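Aphrodisin (Mesocricetus auratus, PDB 1E5P) is a lipocalin of the female hamster that acts as an aphrodisiac pheromone, eliciting copulatory behaviour in males, and binds small molecules such as odorants. Local coordinates at residues L20-E25 with Q104-I109; S89-F94 with I109-K114. All coordinates share one frame; numbering follows the deposited sequence.

Both interactions use strand 105-113 and share Ile109, but their centres lie about 17 Å apart, on opposite sides of the centre of the chain. Interaction 1 joins the start of this strand to a loop. It has no direct hydrogen bond between its segments. Packing of aliphatic groups, one water bridge and polar groups bound to third residues do the work, and it runs from a buried apolar end to an exposed polar one. Interaction 2 joins the end of the strand to its hairpin partner, strand 91-99. It is a regular antiparallel ladder in the wall of the barrel, largely buried, with mostly apolar side chains on both faces and exposed residues only where the strands end.

Interaction 1. Residues L20-E25 with Q104-I109; sequences LEKIEE and QETNMI
Lys22, in the long loop between strands 8-17 and 32-39, lays its aliphatic chain across Thr106 and Gln104 where strand 105-113 begins. The chain bends at chi2 (-77°), which carries its outer part along the neighbouring residues. Lys22 CG lies 3.6 Å from Thr106 OG1. Further out, Lys22 CE comes within 3.4 Å of Gln104 NE2, and the two side chains run alongside each other with their tips pointing opposite ways. The ammonium group continues to Asp100, with which it forms a salt bridge. The Thr106 hydroxyl is hydrogen-bonded to Asn19.

In lipocalins the first long loop typically folds over the open end of the beta-barrel, and the position of 20-25 is consistent with that. Ile23 gives this contact its apolar part. Its CG2 meets the terminal methyl of Met108, modelled as selenomethionine, with 4.3 Å between Ile23 CG2 and Met108 CE. Ile15, Ala17 and Leu141 also touch Ile23, so the pair belongs to a wider apolar cluster.

The outer edge is polar. Glu21 and Gln104 point tip to tip, with carboxylate and amide planes only 17° apart. A water donates to both: it lies 2.7 Å from Glu21 OE2 and 2.8 Å from Gln104 OE1. Glu21 was modelled in two conformers, so this bridge may hold only part of the time.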
ATOM      1  N   LEU A  20      -7.185   1.134  12.647  1.00 22.06           N
ATOM      2  CA  LEU A  20      -6.393   2.357  12.461  1.00 22.65           C
ATOM      3  C   LEU A  20      -5.030   2.325  13.078  1.00 21.84           C
ATOM      4  O   LEU A  20      -4.053   2.867  12.507  1.00 22.35           O
ATOM      5  CB  LEU A  20      -7.258   3.537  12.910  1.00 25.31           C
ATOM      6  CG  LEU A  20      -6.700   4.947  12.778  1.00 29.21           C
ATOM      7  CD1 LEU A  20      -6.373   5.269  11.335  1.00 30.70           C
ATOM      8  CD2 LEU A  20      -7.701   5.956  13.362  1.00 31.23           C
ATOM      9  N   GLU A  21      -4.863   1.648  14.229  1.00 20.93           N
ATOM     10  CA  GLU A  21      -3.572   1.629  14.885  1.00 22.55           C
ATOM     11  C   GLU A  21      -2.497   0.983  14.008  1.00 21.84           C
ATOM     12  O   GLU A  21      -1.324   1.287  14.179  1.00 22.39           O
ATOM     13  CB  GLU A  21      -3.607   0.951  16.248  1.00 24.71           C
ATOM     14  CG  GLU A  21      -3.929  -0.509  16.275  0.50 22.91           C
ATOM     15  CD  GLU A  21      -5.346  -0.932  16.032  0.50 21.90           C
ATOM     16  OE1 GLU A  21      -6.275  -0.091  16.086  0.40 20.58           O
ATOM     17  OE2 GLU A  21      -5.504  -2.160  15.769  0.50 20.52           O
ATOM     18  N   LYS A  22      -2.894   0.124  13.067  1.00 21.04           N
ATOM     19  CA  LYS A  22      -1.900  -0.521  12.206  1.00 20.43           C
ATOM     20  C   LYS A  22      -1.172   0.450  11.280  1.00 20.63           C
ATOM     21  O   LYS A  22      -0.045   0.167  10.821  1.00 20.76           O
ATOM     22  CB  LYS A  22      -2.607  -1.564  11.329  1.00 20.73           C
ATOM     23  CG  LYS A  22      -3.107  -2.803  12.052  1.00 22.45           C
ATOM     24  CD  LYS A  22      -1.940  -3.753  12.353  1.00 23.07           C
ATOM     25  CE  LYS A  22      -2.438  -5.069  12.984  1.00 21.58           C
ATOM     26  NZ  LYS A  22      -1.273  -5.985  13.193  1.00 21.21           N
ATOM     27  N   ILE A  23      -1.802   1.582  10.965  1.00 18.75           N
ATOM     28  CA  ILE A  23      -1.257   2.507   9.975  1.00 19.03           C
ATOM     29  C   ILE A  23      -0.890   3.871  10.529  1.00 19.84           C
ATOM     30  O   ILE A  23      -0.395   4.735   9.785  1.00 19.02           O
ATOM     31  CB  ILE A  23      -2.192   2.634   8.760  1.00 18.96           C
ATOM     32  CG1 ILE A  23      -3.606   3.106   9.145  1.00 18.94           C
ATOM     33  CG2 ILE A  23      -2.307   1.287   8.057  1.00 20.27           C
ATOM     34  CD1 ILE A  23      -4.385   3.674   7.960  1.00 20.16           C
ATOM     35  N   GLU A  24      -1.167   4.072  11.832  1.00 20.79           N
ATOM     36  CA  GLU A  24      -0.695   5.346  12.417  1.00 21.99           C
ATOM     37  C   GLU A  24       0.811   5.284  12.644  1.00 21.57           C
ATOM     38  O   GLU A  24       1.448   4.246  12.440  1.00 21.68           O
ATOM     39  CB  GLU A  24      -1.412   5.547  13.756  1.00 25.63           C
ATOM     40  CG  GLU A  24      -2.917   5.711  13.462  1.00 32.52           C
ATOM     41  CD  GLU A  24      -3.598   6.430  14.601  1.00 37.29           C
ATOM     42  OE1 GLU A  24      -3.345   6.005  15.750  0.50 37.76           O
ATOM     43  OE2 GLU A  24      -4.356   7.388  14.351  0.50 39.77           O
ATOM     44  N   GLU A  25       1.401   6.409  13.038  1.00 22.23           N
ATOM     45  CA  GLU A  25       2.835   6.408  13.371  1.00 24.59           C
ATOM     46  C   GLU A  25       3.056   5.303  14.422  1.00 25.46           C
ATOM     47  O   GLU A  25       2.289   5.163  15.359  0.50 24.61           O
ATOM     48  CB  GLU A  25       3.179   7.767  13.999  1.00 25.86           C
ATOM     49  CG  GLU A  25       4.612   7.992  14.379  1.00 27.22           C
ATOM     50  CD  GLU A  25       4.863   9.292  15.133  0.70 26.05           C
ATOM     51  OE1 GLU A  25       3.901  10.027  15.392  0.50 24.63           O
ATOM     52  OE2 GLU A  25       6.038   9.557  15.483  0.50 25.30           O
ATOM     53  N   GLN A 104      -5.061 -11.574  13.518  1.00 18.54           N
ATOM     54  CA  GLN A 104      -5.943 -10.426  13.319  1.00 18.85           C
ATOM     55  C   GLN A 104      -5.943 -10.010  11.847  1.00 18.46           C
ATOM     56  O   GLN A 104      -4.831  -9.895  11.314  1.00 20.03           O
ATOM     57  CB  GLN A 104      -5.448  -9.239  14.155  1.00 20.30           C
ATOM     58  CG  GLN A 104      -6.322  -7.993  13.982  1.00 22.52           C
ATOM     59  CD  GLN A 104      -5.771  -6.788  14.723  1.00 23.27           C
ATOM     60  OE1 GLN A 104      -6.530  -5.830  14.913  1.00 26.21           O
ATOM     61  NE2 GLN A 104      -4.519  -6.751  15.146  1.00 23.47           N
ATOM     62  N   GLU A 105      -7.109  -9.818  11.254  1.00 18.68           N
ATOM     63  CA  GLU A 105      -7.173  -9.390   9.848  1.00 19.35           C
ATOM     64  C   GLU A 105      -7.352  -7.879   9.771  1.00 20.61           C
ATOM     65  O   GLU A 105      -8.213  -7.309  10.458  1.00 21.75           O
ATOM     66  CB  GLU A 105      -8.359 -10.060   9.150  1.00 25.61           C
ATOM     67  CG  GLU A 105      -8.301  -9.936   7.633  1.00 31.38           C
ATOM     68  CD  GLU A 105      -7.117 -10.681   7.053  1.00 36.23           C
ATOM     69  OE1 GLU A 105      -6.778 -11.815   7.531  0.50 37.11           O
ATOM     70  N   THR A 106      -6.639  -7.219   8.854  1.00 19.21           N
ATOM     71  CA  THR A 106      -6.784  -5.775   8.635  1.00 19.43           C
ATOM     72  C   THR A 106      -7.038  -5.549   7.140  1.00 19.60           C
ATOM     73  O   THR A 106      -6.299  -6.127   6.356  1.00 20.77           O
ATOM     74  CB  THR A 106      -5.543  -4.985   9.052  1.00 20.13           C
ATOM     75  OG1 THR A 106      -5.322  -5.217  10.460  1.00 20.82           O
ATOM     76  CG2 THR A 106      -5.693  -3.480   8.839  1.00 20.76           C
ATOM     77  N   ASN A 107      -8.091  -4.838   6.790  1.00 19.55           N
ATOM     78  CA  ASN A 107      -8.440  -4.515   5.401  1.00 20.54           C
ATOM     79  C   ASN A 107      -7.943  -3.084   5.148  1.00 19.39           C
ATOM     80  O   ASN A 107      -8.186  -2.198   5.987  1.00 19.84           O
ATOM     81  CB  ASN A 107      -9.954  -4.561   5.230  1.00 23.84           C
ATOM     82  CG  ASN A 107     -10.427  -5.996   5.447  0.50 24.67           C
ATOM     83  OD1 ASN A 107     -10.207  -6.803   4.559  0.50 24.16           O
ATOM     84  ND2 ASN A 107     -10.989  -6.252   6.616  0.50 26.82           N
HETATM   85  N   MSE A 108      -7.234  -2.897   4.035  1.00 18.61           N
HETATM   86  CA  MSE A 108      -6.604  -1.621   3.778  1.00 18.08           C
HETATM   87  C   MSE A 108      -6.746  -1.201   2.299  1.00 18.73           C
HETATM   88  O   MSE A 108      -6.952  -2.051   1.439  1.00 18.88           O
HETATM   89  CB  MSE A 108      -5.062  -1.717   3.964  1.00 22.82           C
HETATM   90  CG  MSE A 108      -4.481  -2.345   5.165  1.00 26.72           C
HETATM   91 SE   MSE A 108      -2.711  -2.714   5.139  1.00 27.12          SE
HETATM   92  CE  MSE A 108      -1.992  -1.165   4.595  1.00 27.33           C
ATOM     93  N   ILE A 109      -6.644   0.099   2.121  1.00 18.35           N
ATOM     94  CA  ILE A 109      -6.549   0.679   0.778  1.00 18.84           C
ATOM     95  C   ILE A 109      -5.263   1.505   0.805  1.00 19.61           C
ATOM     96  O   ILE A 109      -5.022   2.256   1.751  1.00 20.92           O
ATOM     97  CB  ILE A 109      -7.718   1.597   0.385  1.00 19.94           C
ATOM     98  CG1 ILE A 109      -8.984   0.752   0.258  1.00 22.07           C
ATOM     99  CG2 ILE A 109      -7.406   2.300  -0.944  1.00 21.35           C
ATOM    100  CD1 ILE A 109     -10.264   1.566   0.254  1.00 25.34           C
TER
HETATM  101  O   HOH W   1      -7.552  -3.782  16.524  1.00 33.32           O

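Interaction 2. Residues S89-F94 with I109-K114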
ATOM      1  N   SER A  89      -1.666   6.562 -14.890  1.00 35.34           N
ATOM      2  CA  SER A  89      -0.216   6.721 -15.074  1.00 34.93           C
ATOM      3  C   SER A  89       0.484   7.322 -13.881  1.00 34.09           C
ATOM      4  O   SER A  89       1.697   7.114 -13.702  0.50 34.16           O
ATOM      5  CB  SER A  89       0.106   7.444 -16.379  1.00 36.54           C
ATOM      6  OG  SER A  89       0.460   6.461 -17.364  0.50 37.76           O
ATOM      7  N   ASP A  90      -0.224   8.073 -13.030  1.00 32.47           N
ATOM      8  CA  ASP A  90       0.399   8.690 -11.883  1.00 31.14           C
ATOM      9  C   ASP A  90      -0.120   8.130 -10.558  1.00 28.73           C
ATOM     10  O   ASP A  90       0.280   8.677  -9.533  1.00 27.89           O
ATOM     11  CB  ASP A  90       0.121  10.207 -11.874  1.00 32.85           C
ATOM     12  CG  ASP A  90      -1.361  10.466 -11.624  1.00 36.68           C
ATOM     13  OD1 ASP A  90      -2.207   9.797 -12.245  0.50 38.61           O
ATOM     14  OD2 ASP A  90      -1.688  11.332 -10.797  0.50 38.87           O
ATOM     15  N   LYS A  91      -1.035   7.176 -10.585  1.00 27.18           N
ATOM     16  CA  LYS A  91      -1.535   6.614  -9.332  1.00 26.63           C
ATOM     17  C   LYS A  91      -1.929   5.163  -9.420  1.00 24.76           C
ATOM     18  O   LYS A  91      -2.339   4.632 -10.456  1.00 25.24           O
ATOM     19  CB  LYS A  91      -2.688   7.472  -8.755  1.00 30.84           C
ATOM     20  CG  LYS A  91      -2.065   8.362  -7.651  1.00 35.32           C
ATOM     21  CD  LYS A  91      -2.876   9.572  -7.355  1.00 37.18           C
ATOM     22  CE  LYS A  91      -2.014  10.797  -7.131  1.00 36.62           C
ATOM     23  NZ  LYS A  91      -1.686  11.430  -8.447  1.00 34.96           N
ATOM     24  N   ILE A  92      -1.731   4.441  -8.291  1.00 22.22           N
ATOM     25  CA  ILE A  92      -2.196   3.068  -8.197  1.00 21.18           C
ATOM     26  C   ILE A  92      -3.048   2.968  -6.909  1.00 20.47           C
ATOM     27  O   ILE A  92      -2.553   3.379  -5.852  1.00 21.98           O
ATOM     28  CB  ILE A  92      -1.089   2.000  -8.067  1.00 22.80           C
ATOM     29  CG1 ILE A  92       0.012   2.144  -9.104  1.00 25.13           C
ATOM     30  CG2 ILE A  92      -1.711   0.597  -8.118  1.00 23.12           C
ATOM     31  CD1 ILE A  92       1.283   1.378  -8.700  1.00 26.85           C
ATOM     32  N   PHE A  93      -4.279   2.518  -7.034  1.00 19.58           N
ATOM     33  CA  PHE A  93      -5.109   2.282  -5.830  1.00 19.02           C
ATOM     34  C   PHE A  93      -5.074   0.776  -5.577  1.00 19.31           C
ATOM     35  O   PHE A  93      -5.495   0.005  -6.470  1.00 20.69           O
ATOM     36  CB  PHE A  93      -6.574   2.691  -6.109  1.00 18.37           C
ATOM     37  CG  PHE A  93      -6.739   4.175  -6.310  1.00 18.57           C
ATOM     38  CD1 PHE A  93      -6.324   4.774  -7.488  1.00 19.93           C
ATOM     39  CD2 PHE A  93      -7.339   4.948  -5.326  1.00 20.90           C
ATOM     40  CE1 PHE A  93      -6.483   6.143  -7.682  1.00 21.82           C
ATOM     41  CE2 PHE A  93      -7.488   6.310  -5.518  1.00 21.49           C
ATOM     42  CZ  PHE A  93      -7.065   6.899  -6.686  1.00 21.09           C
ATOM     43  N   PHE A  94      -4.525   0.326  -4.460  1.00 19.20           N
ATOM     44  CA  PHE A  94      -4.457  -1.090  -4.147  1.00 19.42           C
ATOM     45  C   PHE A  94      -5.391  -1.448  -2.962  1.00 20.12           C
ATOM     46  O   PHE A  94      -5.612  -0.591  -2.102  1.00 20.62           O
ATOM     47  CB  PHE A  94      -3.069  -1.434  -3.531  1.00 20.88           C
ATOM     48  CG  PHE A  94      -1.873  -1.404  -4.413  1.00 21.38           C
ATOM     49  CD1 PHE A  94      -1.577  -2.520  -5.210  1.00 23.04           C
ATOM     50  CD2 PHE A  94      -1.007  -0.326  -4.435  1.00 20.48           C
ATOM     51  CE1 PHE A  94      -0.447  -2.515  -6.019  1.00 22.62           C
ATOM     52  CE2 PHE A  94       0.120  -0.320  -5.236  1.00 21.35           C
ATOM     53  CZ  PHE A  94       0.404  -1.426  -6.020  1.00 22.15           C
ATOM     54  N   ILE A 109      -6.644   0.099   2.121  1.00 18.35           N
ATOM     55  CA  ILE A 109      -6.549   0.679   0.778  1.00 18.84           C
ATOM     56  C   ILE A 109      -5.263   1.505   0.805  1.00 19.61           C
ATOM     57  O   ILE A 109      -5.022   2.256   1.751  1.00 20.92           O
ATOM     58  CB  ILE A 109      -7.718   1.597   0.385  1.00 19.94           C
ATOM     59  CG1 ILE A 109      -8.984   0.752   0.258  1.00 22.07           C
ATOM     60  CG2 ILE A 109      -7.406   2.300  -0.944  1.00 21.35           C
ATOM     61  CD1 ILE A 109     -10.264   1.566   0.254  1.00 25.34           C
ATOM     62  N   VAL A 110      -4.403   1.312  -0.190  1.00 19.47           N
ATOM     63  CA  VAL A 110      -3.173   2.071  -0.293  1.00 18.85           C
ATOM     64  C   VAL A 110      -3.189   2.806  -1.643  1.00 20.06           C
ATOM     65  O   VAL A 110      -3.518   2.186  -2.667  1.00 21.85           O
ATOM     66  CB  VAL A 110      -1.931   1.136  -0.249  1.00 20.71           C
ATOM     67  CG1 VAL A 110      -0.665   1.924  -0.468  1.00 20.26           C
ATOM     68  CG2 VAL A 110      -1.933   0.399   1.094  1.00 21.94           C
ATOM     69  N   VAL A 111      -2.928   4.101  -1.612  1.00 18.08           N
ATOM     70  CA  VAL A 111      -2.845   4.848  -2.892  1.00 19.52           C
ATOM     71  C   VAL A 111      -1.380   5.232  -3.100  1.00 19.49           C
ATOM     72  O   VAL A 111      -0.813   5.987  -2.324  1.00 19.37           O
ATOM     73  CB  VAL A 111      -3.711   6.108  -2.917  1.00 19.34           C
ATOM     74  CG1 VAL A 111      -3.626   6.790  -4.296  1.00 21.64           C
ATOM     75  CG2 VAL A 111      -5.157   5.800  -2.550  1.00 20.83           C
ATOM     76  N   ALA A 112      -0.771   4.665  -4.133  1.00 20.05           N
ATOM     77  CA  ALA A 112       0.609   4.988  -4.488  1.00 20.10           C
ATOM     78  C   ALA A 112       0.571   6.101  -5.555  1.00 20.00           C
ATOM     79  O   ALA A 112      -0.370   6.100  -6.335  1.00 19.47           O
ATOM     80  CB  ALA A 112       1.266   3.754  -5.093  1.00 20.23           C
ATOM     81  N   GLY A 113       1.547   6.988  -5.569  1.00 19.36           N
ATOM     82  CA  GLY A 113       1.585   8.037  -6.562  1.00 20.93           C
ATOM     83  C   GLY A 113       2.996   8.483  -6.888  1.00 21.38           C
ATOM     84  O   GLY A 113       3.978   8.052  -6.289  1.00 20.72           O
ATOM     85  N   LYS A 114       3.083   9.412  -7.847  1.00 22.98           N
ATOM     86  CA  LYS A 114       4.385   9.944  -8.237  1.00 24.56           C
ATOM     87  C   LYS A 114       4.877  11.031  -7.324  1.00 26.47           C
ATOM     88  O   LYS A 114       6.051  11.448  -7.415  1.00 27.57           O
ATOM     89  CB  LYS A 114       4.347  10.339  -9.720  1.00 24.59           C
ATOM     90  CG  LYS A 114       4.016   9.125 -10.584  1.00 25.77           C
ATOM     91  CD  LYS A 114       5.180   8.155 -10.652  1.00 27.63           C
ATOM     92  CE  LYS A 114       4.840   6.908 -11.467  1.00 26.43           C
ATOM     93  NZ  LYS A 114       6.072   6.097 -11.671  1.00 25.55           N
TER
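Phe93 and Val111 stand side by side on the helix-facing side of two antiparallel strands. Both methyls of Val111 meet the Phe93 ring. Val111 CG1 sits over the centre of one face in a CH-pi contact, 4.2 Å from the ring centroid. Val111 CG2 reaches the rim, 3.6 Å from Phe93 CD2. On this same side Lys91 lies beside Gly113. With no side chain there, Lys91 CG passes 3.8 Å from Gly113 CA and 3.1 Å from Ala112 O.

The other face carries Ile92, Phe94, Val110 and Ala112. Ala112 is a low spot. The edge of the Phe94 ring is turned to it, with Phe94 CE2 4.2 Å from Ala112 CB. A face of the same ring is covered by the CG2 methyl of Ile92, offset toward the rim.

Ile92 with Ala112 and Phe94 with Val110 are hydrogen-bonded pairs. The bond from Phe94 N to Val110 O measures 2.8 Å and is nearly straight at 178°. Ala112 N donates to Ile92 O at 2.8 Å, within the carbonyl plane. Past the strands, the bond from Lys114 N to Asp90 O is weak, at 3.4 Å.

These strands form a hairpin in the wall of the lipocalin barrel. The face of Ile92 and Ala112 looks inward to Trp10 of the Gly-x-Trp motif, and Phe94 meets Ile36 of strand 32-39. Lys114 makes a cation-pi contact with Trp10, and its NZ is hydrogen-bonded to the backbone O of Lys9. On the outer face, helix 120-132 packs Ile125 on Phe93 and Leu126 on Ile109 and Val111.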